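Local structure of beta-lactamase-like protein (Koribacter versatilis, 6B9V) at residues A[49-54]-A[73-78]. The protein is a diphosphatase of the PhnP family, with a metallo-beta-lactamase fold and a probably catalytic manganese pair, that cleaves reactive FAD photoproducts. Numbering follows the deposited sequence.
With MN (manganese (II) ion), chain D.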
loop_
_atom_site.group_PDB
_atom_site.type_symbol
_atom_site.label_atom_id
_atom_site.label_comp_id
_atom_site.label_asym_id
_atom_site.label_seq_id
_atom_site.Cartn_x
_atom_site.Cartn_y
_atom_site.Cartn_z
ATOM N N LYS A 49 -5.162 -25.100 -1.396
ATOM C CA LYS A 49 -4.544 -24.203 -0.423
ATOM C C LYS A 49 -3.786 -23.081 -1.137
ATOM O O LYS A 49 -3.356 -23.239 -2.290
ATOM C CB LYS A 49 -3.571 -24.971 0.500
ATOM C CG LYS A 49 -4.167 -26.145 1.251
ATOM C CD LYS A 49 -5.220 -25.699 2.256
ATOM C CE LYS A 49 -5.753 -26.889 3.047
ATOM N NZ LYS A 49 -6.268 -27.940 2.142
ATOM N N LEU A 50 -3.614 -21.966 -0.429
ATOM C CA LEU A 50 -2.871 -20.813 -0.926
ATOM C C LEU A 50 -1.880 -20.328 0.135
ATOM O O LEU A 50 -2.272 -19.963 1.248
ATOM C CB LEU A 50 -3.835 -19.687 -1.324
ATOM C CG LEU A 50 -3.340 -18.461 -2.111
ATOM C CD1 LEU A 50 -4.534 -17.713 -2.706
ATOM C CD2 LEU A 50 -2.519 -17.512 -1.243
ATOM N N VAL A 51 -0.600 -20.314 -0.223
ATOM C CA VAL A 51 0.457 -19.870 0.677
ATOM C C VAL A 51 1.097 -18.619 0.104
ATOM O O VAL A 51 1.515 -18.601 -1.043
ATOM C CB VAL A 51 1.511 -20.969 0.899
ATOM C CG1 VAL A 51 2.675 -20.445 1.734
ATOM C CG2 VAL A 51 0.855 -22.191 1.581
ATOM N N LEU A 52 1.122 -17.556 0.900
ATOM C CA LEU A 52 1.616 -16.265 0.449
ATOM C C LEU A 52 3.014 -16.022 0.992
ATOM O O LEU A 52 3.265 -16.244 2.176
ATOM C CB LEU A 52 0.670 -15.149 0.909
ATOM C CG LEU A 52 1.082 -13.709 0.635
ATOM C CD1 LEU A 52 1.127 -13.443 -0.860
ATOM C CD2 LEU A 52 0.107 -12.758 1.332
ATOM N N ILE A 53 3.921 -15.558 0.138
ATOM C CA ILE A 53 5.252 -15.210 0.608
ATOM C C ILE A 53 5.361 -13.700 0.559
ATOM O O ILE A 53 5.399 -13.111 -0.535
ATOM C CB ILE A 53 6.385 -15.868 -0.233
ATOM C CG1 ILE A 53 6.263 -17.395 -0.188
ATOM C CG2 ILE A 53 7.756 -15.442 0.299
ATOM C CD1 ILE A 53 7.377 -18.123 -0.936
ATOM N N ASP A 54 5.368 -13.113 1.763
ATOM C CA ASP A 54 5.491 -11.662 2.033
ATOM C C ASP A 54 4.187 -10.895 1.767
ATOM O O ASP A 54 3.393 -11.262 0.910
ATOM C CB ASP A 54 6.654 -11.046 1.230
ATOM C CG ASP A 54 8.025 -11.459 1.778
ATOM O OD1 ASP A 54 8.089 -11.925 2.936
ATOM O OD2 ASP A 54 9.038 -11.315 1.062
ATOM N N ALA A 73 -1.847 -19.616 4.672
ATOM C CA ALA A 73 -0.671 -19.336 5.467
ATOM C C ALA A 73 0.110 -18.207 4.810
ATOM O O ALA A 73 0.069 -18.038 3.587
ATOM C CB ALA A 73 0.201 -20.601 5.615
ATOM N N ILE A 74 0.798 -17.420 5.634
ATOM C CA ILE A 74 1.699 -16.386 5.144
ATOM C C ILE A 74 3.104 -16.663 5.661
ATOM O O ILE A 74 3.303 -16.932 6.851
ATOM C CB ILE A 74 1.245 -14.976 5.585
ATOM C CG1 ILE A 74 -0.171 -14.703 5.063
ATOM C CG2 ILE A 74 2.259 -13.906 5.118
ATOM C CD1 ILE A 74 -0.796 -13.427 5.557
ATOM N N VAL A 75 4.074 -16.606 4.762
ATOM C CA VAL A 75 5.466 -16.878 5.105
ATOM C C VAL A 75 6.317 -15.646 4.779
ATOM O O VAL A 75 6.200 -15.105 3.681
ATOM C CB VAL A 75 5.998 -18.104 4.330
ATOM C CG1 VAL A 75 7.459 -18.366 4.684
ATOM C CG2 VAL A 75 5.167 -19.337 4.660
ATOM N N TYR A 76 7.158 -15.206 5.716
ATOM C CA TYR A 76 7.990 -14.021 5.492
ATOM C C TYR A 76 9.460 -14.322 5.197
ATOM O O TYR A 76 10.078 -15.155 5.871
ATOM C CB TYR A 76 7.915 -13.087 6.707
ATOM C CG TYR A 76 6.590 -12.355 6.770
ATOM C CD1 TYR A 76 5.528 -12.869 7.504
ATOM C CD2 TYR A 76 6.398 -11.172 6.076
ATOM C CE1 TYR A 76 4.298 -12.210 7.555
ATOM C CE2 TYR A 76 5.182 -10.509 6.110
ATOM C CZ TYR A 76 4.135 -11.028 6.869
ATOM O OH TYR A 76 2.911 -10.377 6.912
ATOM N N THR A 77 10.022 -13.608 4.218
ATOM C CA THR A 77 11.473 -13.658 3.981
ATOM C C THR A 77 12.245 -12.799 5.005
ATOM O O THR A 77 13.279 -13.231 5.539
ATOM C CB THR A 77 11.832 -13.185 2.550
ATOM O OG1 THR A 77 11.370 -11.841 2.362
ATOM C CG2 THR A 77 11.207 -14.098 1.498
ATOM N N HIS A 78 11.738 -11.589 5.275
ATOM C CA HIS A 78 12.368 -10.665 6.217
ATOM C C HIS A 78 11.450 -9.474 6.469
ATOM O O HIS A 78 10.347 -9.412 5.920
ATOM C CB HIS A 78 13.755 -10.173 5.727
ATOM C CG HIS A 78 13.723 -9.325 4.488
ATOM N ND1 HIS A 78 13.096 -9.722 3.320
ATOM C CD2 HIS A 78 14.300 -8.130 4.200
ATOM C CE1 HIS A 78 13.268 -8.806 2.390
ATOM N NE2 HIS A 78 13.994 -7.824 2.896
HETATM MN MN MN D . 15.137 -6.087 2.048
#
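The carboxylate of D54 grips T77 with both oxygens. D54 OD2 accepts a hydrogen bond from T77 OG1 at 2.7 Å, through its syn lone pair. D54 OD1 accepts T77 N at 2.9 Å, on the syn side and 17° out of the carboxylate plane. T77 OG1 sits between the backbone N and carbonyl carbon (chi1 59°), turned to D54 and H78 alike. It accepts H78 ND1 at 2.9 Å, in the imidazole plane. H78 NE2 binds manganese at 2.2 Å; H80, H160 and D178 share that ion. D54 OD2 also bonds to H83, a ligand of the second manganese.

Strands 49-53 and 73-75 pair in parallel. L52 hydrogen-bonds to both neighbours of I74: N to A73 O (2.9 Å) and O to V75 N (2.7 Å). D54 N bonds to V75 O; A73 N to L50 O is weak. On one face V51 CG1 meets V75 CG2 at 4.0 Å; on the other, L52 CD2 lies near I74 CG1. Beyond the strand, I53 CG2 lies 3.9 Å from T77 CG2, the side chains crossing at about a right angle.

Helix 59-66 links the strands in a beta-alpha-beta unit, and metal ligands follow, as in other metallo-beta-lactamase folds. Manganese at NE2 and T77 OG1 at ND1 together hold the H78 ring, consistent with T77 helping to orient it. T77 is second shell to the first manganese, with D54 one step behind; D54 is second shell to the other through H83.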